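Local coordinates for periplasmic binding protein (Mycobacterium smegmatis, PDB 4MDY) that probably binds an iron-containing or related solute outside the cell membrane and delivers it to an ABC transporter for uptake, at residues 14-19 with 23-28; 39-44 with 52-57; 64-69 with 271-276. All coordinates share one frame; numbering follows the deposited sequence.

Contact 1: residues 14-19 with 23-28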
loop_
_atom_site.group_PDB
_atom_site.type_symbol
_atom_site.label_atom_id
_atom_site.label_comp_id
_atom_site.label_asym_id
_atom_site.label_seq_id
_atom_site.Cartn_x
_atom_site.Cartn_y
_atom_site.Cartn_z
ATOM N N SER A 14 -3.657 -27.865 -11.613
ATOM C CA SER A 14 -2.749 -26.721 -11.594
ATOM C C SER A 14 -3.482 -25.429 -11.926
ATOM O O SER A 14 -4.604 -25.449 -12.436
ATOM C CB SER A 14 -1.591 -26.920 -12.575
ATOM O OG SER A 14 -1.995 -26.661 -13.906
ATOM N N VAL A 15 -2.832 -24.316 -11.607
ATOM C CA VAL A 15 -3.330 -22.978 -11.915
ATOM C C VAL A 15 -2.291 -22.248 -12.754
ATOM O O VAL A 15 -1.084 -22.358 -12.512
ATOM C CB VAL A 15 -3.632 -22.164 -10.634
ATOM C CG1 VAL A 15 -3.819 -20.683 -10.942
ATOM C CG2 VAL A 15 -4.880 -22.710 -9.965
ATOM N N THR A 16 -2.763 -21.498 -13.741
ATOM C CA THR A 16 -1.882 -20.696 -14.572
ATOM C C THR A 16 -2.270 -19.228 -14.437
ATOM O O THR A 16 -3.426 -18.876 -14.608
ATOM C CB THR A 16 -1.937 -21.166 -16.033
ATOM O OG1 THR A 16 -1.398 -22.493 -16.108
ATOM C CG2 THR A 16 -1.143 -20.241 -16.943
ATOM N N VAL A 17 -1.304 -18.378 -14.103
ATOM C CA VAL A 17 -1.555 -16.934 -14.030
ATOM C C VAL A 17 -0.791 -16.208 -15.121
ATOM O O VAL A 17 0.286 -16.632 -15.519
ATOM C CB VAL A 17 -1.228 -16.318 -12.650
ATOM C CG1 VAL A 17 -2.113 -16.933 -11.579
ATOM C CG2 VAL A 17 0.242 -16.478 -12.293
ATOM N N ARG A 18 -1.368 -15.109 -15.591
ATOM C CA ARG A 18 -0.809 -14.332 -16.685
ATOM C C ARG A 18 -0.307 -12.999 -16.157
ATOM O O ARG A 18 -1.015 -12.297 -15.434
ATOM C CB ARG A 18 -1.869 -14.124 -17.766
ATOM C CG ARG A 18 -2.577 -15.417 -18.139
ATOM C CD ARG A 18 -3.551 -15.216 -19.284
ATOM N NE ARG A 18 -2.857 -15.024 -20.561
ATOM C CZ ARG A 18 -2.495 -15.999 -21.402
ATOM N NH1 ARG A 18 -2.746 -17.280 -21.127
ATOM N NH2 ARG A 18 -1.875 -15.684 -22.540
ATOM N N HIS A 19 0.927 -12.662 -16.504
ATOM C CA HIS A 19 1.567 -11.462 -15.977
ATOM C C HIS A 19 2.440 -10.804 -17.055
ATOM O O HIS A 19 2.437 -11.229 -18.221
ATOM C CB HIS A 19 2.369 -11.820 -14.710
ATOM C CG HIS A 19 3.316 -12.962 -14.897
ATOM N ND1 HIS A 19 4.426 -12.878 -15.706
ATOM C CD2 HIS A 19 3.317 -14.218 -14.393
ATOM C CE1 HIS A 19 5.071 -14.029 -15.695
ATOM N NE2 HIS A 19 4.418 -14.862 -14.907
ATOM N N ASP A 23 3.328 -16.368 -18.731
ATOM C CA ASP A 23 2.482 -17.216 -17.909
ATOM C C ASP A 23 3.317 -17.922 -16.850
ATOM O O ASP A 23 4.469 -18.269 -17.097
ATOM C CB ASP A 23 1.796 -18.272 -18.777
ATOM C CG ASP A 23 0.727 -17.690 -19.691
ATOM O OD1 ASP A 23 0.495 -16.460 -19.676
ATOM O OD2 ASP A 23 0.108 -18.483 -20.430
ATOM N N THR A 24 2.726 -18.126 -15.678
ATOM C CA THR A 24 3.326 -18.948 -14.633
ATOM C C THR A 24 2.329 -20.039 -14.249
ATOM O O THR A 24 1.168 -19.746 -13.965
ATOM C CB THR A 24 3.705 -18.113 -13.391
ATOM O OG1 THR A 24 4.820 -17.271 -13.709
ATOM C CG2 THR A 24 4.096 -19.022 -12.230
ATOM N N THR A 25 2.781 -21.292 -14.262
ATOM C CA THR A 25 1.956 -22.409 -13.834
ATOM C C THR A 25 2.388 -22.858 -12.443
ATOM O O THR A 25 3.572 -23.100 -12.190
ATOM C CB THR A 25 2.005 -23.577 -14.834
ATOM O OG1 THR A 25 1.513 -23.124 -16.099
ATOM C CG2 THR A 25 1.148 -24.746 -14.366
ATOM N N ILE A 26 1.405 -22.943 -11.555
ATOM C CA ILE A 26 1.597 -23.391 -10.189
ATOM C C ILE A 26 0.926 -24.764 -10.069
ATOM O O ILE A 26 -0.297 -24.868 -10.176
ATOM C CB ILE A 26 1.010 -22.385 -9.169
ATOM C CG1 ILE A 26 1.555 -20.963 -9.414
ATOM C CG2 ILE A 26 1.332 -22.821 -7.748
ATOM C CD1 ILE A 26 0.666 -20.081 -10.275
ATOM N N PRO A 27 1.725 -25.830 -9.872
ATOM C CA PRO A 27 1.172 -27.196 -9.887
ATOM C C PRO A 27 0.118 -27.499 -8.815
ATOM O O PRO A 27 -0.804 -28.285 -9.059
ATOM C CB PRO A 27 2.408 -28.081 -9.688
ATOM C CG PRO A 27 3.546 -27.261 -10.172
ATOM C CD PRO A 27 3.200 -25.834 -9.845
ATOM N N GLY A 28 0.250 -26.889 -7.641
ATOM C CA GLY A 28 -0.724 -27.075 -6.567
ATOM C C GLY A 28 -0.533 -26.021 -5.496
ATOM O O GLY A 28 0.336 -25.169 -5.634
#
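Ser-14 meets the second strand of a β-hairpin through its OG, 3.7 Å from CG2 of Thr-25, an apolar approach; the polar partner of the hydroxyl is the carbonyl of Asp-11. Next, Val-15 forms a hydrogen-bonded antiparallel pair with Ile-26, the Ile-26 N to Val-15 O bond being short (2.7 Å) and nearly straight. At Thr-16 the non-hydrogen-bonded pairing with Thr-25 joins the two hydroxyls in a hydrogen bond on the outward face, OG1 to OG1 3.0 Å, in which either may donate. Both threonines set OG1 opposite the carbonyl carbon (chi1 -66° and -61°), which turns the two oxygens into the same gap between the strands. Val-17 pairs with Thr-24 through two further backbone bonds, and its CG2 lies 4.2 Å from CD1 of Ile-26. Arg-18 runs alongside Asp-23 on the outward face. Its guanidinium sits with OD1 of Asp-23 over one face, and NH1 is 3.2 Å from OD2; this salt bridge rests on charge alone, since no N-H points at the oxygen. His-19 ends the strand by donating from NE2 to Thr-24 OG1 (2.7 Å), with the hydroxyl close to the ring plane. Because Phe-21 N is bonded to ND1 on the other side of the imidazole, both ring nitrogens are engaged and the ring's rotation is fixed; Thr-24 OG1 in turn also bonds Thr-121 O and Tyr-112 OH. The two-stranded hairpin thus lays its Val-15, Val-17, Thr-24 and Ile-26 face inward, with Val-17 and Ile-26 packing on helix 134-144 and Val-15 and Ile-26 on Phe-146.

Contact 2: residues 39-44 with 52-57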
loop_
_atom_site.group_PDB
_atom_site.type_symbol
_atom_site.label_atom_id
_atom_site.label_comp_id
_atom_site.label_asym_id
_atom_site.label_seq_id
_atom_site.Cartn_x
_atom_site.Cartn_y
_atom_site.Cartn_z
ATOM N N THR A 39 4.844 -5.240 -0.391
ATOM C CA THR A 39 3.526 -5.277 0.270
ATOM C C THR A 39 2.764 -6.611 0.166
ATOM O O THR A 39 1.705 -6.761 0.781
ATOM C CB THR A 39 2.605 -4.171 -0.300
ATOM O OG1 THR A 39 2.495 -4.335 -1.717
ATOM C CG2 THR A 39 3.142 -2.776 0.009
ATOM N N GLU A 40 3.296 -7.578 -0.582
ATOM C CA GLU A 40 2.572 -8.813 -0.907
ATOM C C GLU A 40 2.241 -9.680 0.304
ATOM O O GLU A 40 1.309 -10.498 0.245
ATOM C CB GLU A 40 3.350 -9.650 -1.931
ATOM C CG GLU A 40 3.476 -9.000 -3.300
ATOM C CD GLU A 40 4.787 -8.273 -3.493
ATOM O OE1 GLU A 40 5.143 -7.476 -2.607
ATOM O OE2 GLU A 40 5.455 -8.494 -4.532
ATOM N N GLN A 41 2.998 -9.523 1.391
ATOM C CA GLN A 41 2.743 -10.310 2.586
ATOM C C GLN A 41 1.325 -10.106 3.104
ATOM O O GLN A 41 0.753 -11.027 3.659
ATOM C CB GLN A 41 3.782 -10.050 3.694
ATOM C CG GLN A 41 3.717 -8.699 4.393
ATOM C CD GLN A 41 4.588 -7.644 3.743
ATOM O OE1 GLN A 41 4.816 -7.659 2.526
ATOM N NE2 GLN A 41 5.075 -6.712 4.548
ATOM N N ASP A 42 0.761 -8.915 2.918
ATOM C CA ASP A 42 -0.602 -8.649 3.381
ATOM C C ASP A 42 -1.630 -9.413 2.547
ATOM O O ASP A 42 -2.633 -9.874 3.074
ATOM C CB ASP A 42 -0.918 -7.155 3.352
ATOM C CG ASP A 42 -0.291 -6.386 4.515
ATOM O OD1 ASP A 42 0.577 -6.930 5.241
ATOM O OD2 ASP A 42 -0.678 -5.212 4.692
ATOM N N ASP A 43 -1.384 -9.559 1.251
ATOM C CA ASP A 43 -2.298 -10.348 0.410
ATOM C C ASP A 43 -2.243 -11.811 0.840
ATOM O O ASP A 43 -3.274 -12.448 1.036
ATOM C CB ASP A 43 -1.937 -10.228 -1.073
ATOM C CG ASP A 43 -1.982 -8.794 -1.574
ATOM O OD1 ASP A 43 -3.094 -8.257 -1.801
ATOM O OD2 ASP A 43 -0.893 -8.208 -1.750
ATOM N N LEU A 44 -1.027 -12.331 1.013
ATOM C CA LEU A 44 -0.835 -13.727 1.418
ATOM C C LEU A 44 -1.473 -14.015 2.783
ATOM O O LEU A 44 -2.278 -14.945 2.935
ATOM C CB LEU A 44 0.666 -14.063 1.419
ATOM C CG LEU A 44 1.256 -14.077 -0.001
ATOM C CD1 LEU A 44 2.773 -13.984 -0.008
ATOM C CD2 LEU A 44 0.796 -15.315 -0.768
ATOM N N ILE A 52 7.362 -17.908 4.070
ATOM C CA ILE A 52 8.607 -18.289 4.741
ATOM C C ILE A 52 9.637 -17.160 4.705
ATOM O O ILE A 52 10.661 -17.221 5.387
ATOM C CB ILE A 52 9.227 -19.559 4.139
ATOM C CG1 ILE A 52 9.569 -19.366 2.656
ATOM C CG2 ILE A 52 8.287 -20.736 4.353
ATOM C CD1 ILE A 52 10.648 -20.292 2.160
ATOM N N ALA A 53 9.361 -16.141 3.895
ATOM C CA ALA A 53 10.160 -14.921 3.863
ATOM C C ALA A 53 9.290 -13.730 3.511
ATOM O O ALA A 53 8.395 -13.828 2.652
ATOM C CB ALA A 53 11.289 -15.043 2.862
ATOM N N VAL A 54 9.557 -12.615 4.179
ATOM C CA VAL A 54 8.901 -11.343 3.920
ATOM C C VAL A 54 9.988 -10.326 3.580
ATOM O O VAL A 54 11.101 -10.381 4.125
ATOM C CB VAL A 54 8.096 -10.867 5.150
ATOM C CG1 VAL A 54 7.522 -9.473 4.932
ATOM C CG2 VAL A 54 6.994 -11.860 5.479
ATOM N N THR A 55 9.675 -9.412 2.667
ATOM C CA THR A 55 10.609 -8.353 2.306
ATOM C C THR A 55 10.207 -7.067 3.023
ATOM O O THR A 55 9.066 -6.600 2.909
ATOM C CB THR A 55 10.665 -8.161 0.783
ATOM O OG1 THR A 55 11.038 -9.401 0.170
ATOM C CG2 THR A 55 11.664 -7.113 0.395
ATOM N N ASP A 56 11.151 -6.514 3.779
ATOM C CA ASP A 56 10.915 -5.311 4.565
ATOM C C ASP A 56 10.839 -4.101 3.644
ATOM O O ASP A 56 11.494 -4.061 2.602
ATOM C CB ASP A 56 12.037 -5.125 5.602
ATOM C CG ASP A 56 11.632 -4.233 6.767
ATOM O OD1 ASP A 56 10.439 -3.921 6.934
ATOM O OD2 ASP A 56 12.522 -3.838 7.536
ATOM N N TRP A 57 10.019 -3.129 4.020
ATOM C CA TRP A 57 9.901 -1.876 3.283
ATOM C C TRP A 57 10.301 -0.697 4.179
ATOM O O TRP A 57 11.327 -0.063 3.943
ATOM C CB TRP A 57 8.476 -1.734 2.724
ATOM C CG TRP A 57 8.219 -0.488 1.940
ATOM C CD1 TRP A 57 9.144 0.390 1.439
ATOM C CD2 TRP A 57 6.940 0.003 1.531
ATOM N NE1 TRP A 57 8.510 1.409 0.765
ATOM C CE2 TRP A 57 7.159 1.196 0.809
ATOM C CE3 TRP A 57 5.628 -0.441 1.721
ATOM C CZ2 TRP A 57 6.111 1.950 0.272
ATOM C CZ3 TRP A 57 4.589 0.307 1.187
ATOM C CH2 TRP A 57 4.838 1.485 0.470
HETATM O O HOH W 1 7.064 -8.871 1.386
HETATM O O HOH W 2 7.106 -4.875 3.578
#
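Gln-41 NE2, at the tip of an amide that lies against Val-54, has two polar partners: it donates to a water at 2.9 Å and makes a weak hydrogen bond to Gly-64 O. That water also lies 2.7 Å from Thr-55 O, placed to donate to it. A second water bridges in the opposite sense, placed to donate to Gln-41 OE1 (2.8 Å) and accepting from Thr-55 N (3.0 Å). No direct hydrogen bond joins the two segments; the amide of Gln-41 instead faces the backbone N and O of one residue, Thr-55, through a water on each of its polar atoms. The side chain is folded to make this possible. CG sits between the backbone N and the carbonyl carbon (chi1 71°), and a sharp bend at chi2 (-91°) lays the chain across Val-54 at about a right angle, CG1 of the valine lying close to CG, CD and NE2 alike, 3.7 Å from the last.

Just before the helix, Thr-39 makes the other direct contact, its CG2 methyl lying 3.6 Å from CZ3 of Trp-57, the two side chains running alongside and pointing the same way. The hydroxyl of Thr-39 is held elsewhere, by Asn-104 ND2 and Gln-137 NE2, while its backbone N donates to OE1 of Glu-40.

Trp-57 also meets Phe-131 and Phe-273, and its side chain is about 4 Å from a bound PEG, probably a crystallisation component, which may mark a pocket. Helix 40-46 is backed by helix 134-144, and strand 53-55 pairs with strands 33-35 and 79-81.

Contact 3: residues 64-69 with 271-276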
loop_
_atom_site.group_PDB
_atom_site.type_symbol
_atom_site.label_atom_id
_atom_site.label_comp_id
_atom_site.label_asym_id
_atom_site.label_seq_id
_atom_site.Cartn_x
_atom_site.Cartn_y
_atom_site.Cartn_z
ATOM N N GLY A 64 8.985 -7.319 9.225
ATOM C CA GLY A 64 8.440 -6.434 8.188
ATOM C C GLY A 64 6.924 -6.481 8.101
ATOM O O GLY A 64 6.334 -5.949 7.157
ATOM N N VAL A 65 6.297 -7.109 9.093
ATOM C CA VAL A 65 4.856 -7.315 9.122
ATOM C C VAL A 65 4.258 -6.325 10.117
ATOM O O VAL A 65 4.577 -6.346 11.307
ATOM C CB VAL A 65 4.502 -8.763 9.514
ATOM C CG1 VAL A 65 2.994 -8.963 9.605
ATOM C CG2 VAL A 65 5.088 -9.737 8.508
ATOM N N TRP A 66 3.391 -5.464 9.606
ATOM C CA TRP A 66 2.790 -4.390 10.393
ATOM C C TRP A 66 1.664 -4.926 11.287
ATOM O O TRP A 66 1.190 -6.053 11.080
ATOM C CB TRP A 66 2.295 -3.277 9.451
ATOM C CG TRP A 66 3.422 -2.429 8.901
ATOM C CD1 TRP A 66 4.432 -2.838 8.077
ATOM C CD2 TRP A 66 3.651 -1.037 9.145
ATOM N NE1 TRP A 66 5.267 -1.794 7.792
ATOM C CE2 TRP A 66 4.809 -0.673 8.435
ATOM C CE3 TRP A 66 2.991 -0.064 9.900
ATOM C CZ2 TRP A 66 5.315 0.629 8.448
ATOM C CZ3 TRP A 66 3.498 1.225 9.912
ATOM C CH2 TRP A 66 4.639 1.558 9.186
ATOM N N PRO A 67 1.239 -4.128 12.292
ATOM C CA PRO A 67 0.309 -4.630 13.308
ATOM C C PRO A 67 -0.973 -5.278 12.779
ATOM O O PRO A 67 -1.467 -6.221 13.374
ATOM C CB PRO A 67 -0.010 -3.376 14.128
ATOM C CG PRO A 67 1.230 -2.555 14.024
ATOM C CD PRO A 67 1.680 -2.754 12.602
ATOM N N TRP A 68 -1.502 -4.780 11.668
ATOM C CA TRP A 68 -2.749 -5.319 11.110
ATOM C C TRP A 68 -2.608 -6.716 10.487
ATOM O O TRP A 68 -3.607 -7.328 10.128
ATOM C CB TRP A 68 -3.323 -4.349 10.078
ATOM C CG TRP A 68 -2.365 -4.039 8.990
ATOM C CD1 TRP A 68 -2.056 -4.831 7.924
ATOM C CD2 TRP A 68 -1.549 -2.869 8.871
ATOM N NE1 TRP A 68 -1.115 -4.221 7.144
ATOM C CE2 TRP A 68 -0.782 -3.017 7.700
ATOM C CE3 TRP A 68 -1.394 -1.706 9.641
ATOM C CZ2 TRP A 68 0.125 -2.044 7.268
ATOM C CZ3 TRP A 68 -0.496 -0.734 9.204
ATOM C CH2 TRP A 68 0.249 -0.913 8.030
ATOM N N ALA A 69 -1.380 -7.209 10.331
ATOM C CA ALA A 69 -1.157 -8.555 9.812
ATOM C C ALA A 69 -0.451 -9.495 10.803
ATOM O O ALA A 69 -0.190 -10.652 10.470
ATOM C CB ALA A 69 -0.387 -8.488 8.507
ATOM N N ILE A 271 -2.167 3.336 4.924
ATOM C CA ILE A 271 -2.362 3.995 3.625
ATOM C C ILE A 271 -1.310 3.551 2.600
ATOM O O ILE A 271 -1.644 3.234 1.458
ATOM C CB ILE A 271 -2.341 5.527 3.774
ATOM C CG1 ILE A 271 -3.558 5.985 4.574
ATOM C CG2 ILE A 271 -2.311 6.216 2.413
ATOM C CD1 ILE A 271 -3.435 7.379 5.156
ATOM N N ALA A 272 -0.049 3.517 3.025
ATOM C CA ALA A 272 1.059 3.112 2.168
ATOM C C ALA A 272 0.904 1.693 1.650
ATOM O O ALA A 272 1.107 1.443 0.467
ATOM C CB ALA A 272 2.382 3.242 2.913
ATOM N N PHE A 273 0.550 0.767 2.534
ATOM C CA PHE A 273 0.419 -0.636 2.150
ATOM C C PHE A 273 -0.789 -0.905 1.252
ATOM O O PHE A 273 -0.733 -1.792 0.391
ATOM C CB PHE A 273 0.369 -1.524 3.384
ATOM C CG PHE A 273 1.715 -2.019 3.807
ATOM C CD1 PHE A 273 2.626 -1.161 4.412
ATOM C CD2 PHE A 273 2.081 -3.340 3.584
ATOM C CE1 PHE A 273 3.880 -1.620 4.795
ATOM C CE2 PHE A 273 3.329 -3.796 3.958
ATOM C CZ PHE A 273 4.225 -2.934 4.563
ATOM N N ALA A 274 -1.869 -0.156 1.455
ATOM C CA ALA A 274 -3.049 -0.246 0.586
ATOM C C ALA A 274 -3.393 -1.708 0.278
ATOM O O ALA A 274 -3.479 -2.110 -0.883
ATOM C CB ALA A 274 -2.797 0.527 -0.699
ATOM N N SER A 275 -3.564 -2.499 1.329
ATOM C CA SER A 275 -3.720 -3.940 1.202
ATOM C C SER A 275 -5.083 -4.412 1.704
ATOM O O SER A 275 -5.811 -3.648 2.331
ATOM C CB SER A 275 -2.609 -4.631 1.992
ATOM O OG SER A 275 -2.954 -4.748 3.352
ATOM N N PRO A 276 -5.434 -5.683 1.438
ATOM C CA PRO A 276 -6.681 -6.245 1.977
ATOM C C PRO A 276 -6.775 -6.194 3.507
ATOM O O PRO A 276 -7.873 -6.166 4.062
ATOM C CB PRO A 276 -6.641 -7.695 1.499
ATOM C CG PRO A 276 -5.846 -7.647 0.246
ATOM C CD PRO A 276 -4.800 -6.595 0.465
#
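Phe-273, at the end of helix 265-273, abuts both Trp-66 and Trp-68, and its atoms divide their contacts between the two indoles. CB, the first atom out, lies 3.9 Å from CZ2 of Trp-68. CG comes next and makes the closest approach to that indole, 3.8 Å from the same CZ2, and CD1 keeps near it as well. Here the edge of the Trp-68 six-membered ring is directed at the phenyl face, a T-shaped (edge-to-face) pair with planes at 71° and centroids 5.6 Å apart. Farther out the partner changes. CE1 sits over one face of the Trp-66 pyrrole ring, 3.3 Å from NE1, and CZ ends the side chain 3.5 Å from Trp-66 CD1. The planes of this second pair are inclined at 55° and cross obliquely. The CB methylene of Trp-66 lies over a face of the Trp-68 indole, offset toward its rim.

Ser-275 adds a polar margin, its OG 4.2 Å from Trp-68 NE1. Both are bonded to Asp-42 OD2 from helix 40-46, so one carboxylate oxygen ties the indole and the hydroxyl together at the margin of the aromatic cluster. The contact is therefore apolar at its centre and polar at one side: dispersion and edge-to-face aromatic forces hold Phe-273, while the single hydrogen bond from Trp-68 NE1 to Asp-42 OD2 helps to set the orientation of its indole, and two donors on a buried oxygen would probably stabilise the charged form of Asp-42.

Overall arrangement
The three contacts come in series along the chain, each closing before the next opens, but the last reaches across some 200 residues. Contact 1, the N-terminal hairpin, is peripheral: its centre lies about 20 Å from that of contact 2 and about 26 Å from that of contact 3, without touching either. Contacts 2 and 3 adjoin, their centres about 9 Å apart; helix 40-46, which belongs to contact 2, also touches contact 3, through Asp-42 to Trp-68 and Ser-275. Strand 53-55 and helix 67-73 follow each other in the chain, and helix 265-273 joins them from near the C-terminus. This central position is consistent with the interlobe region of a bacterial solute-binding protein.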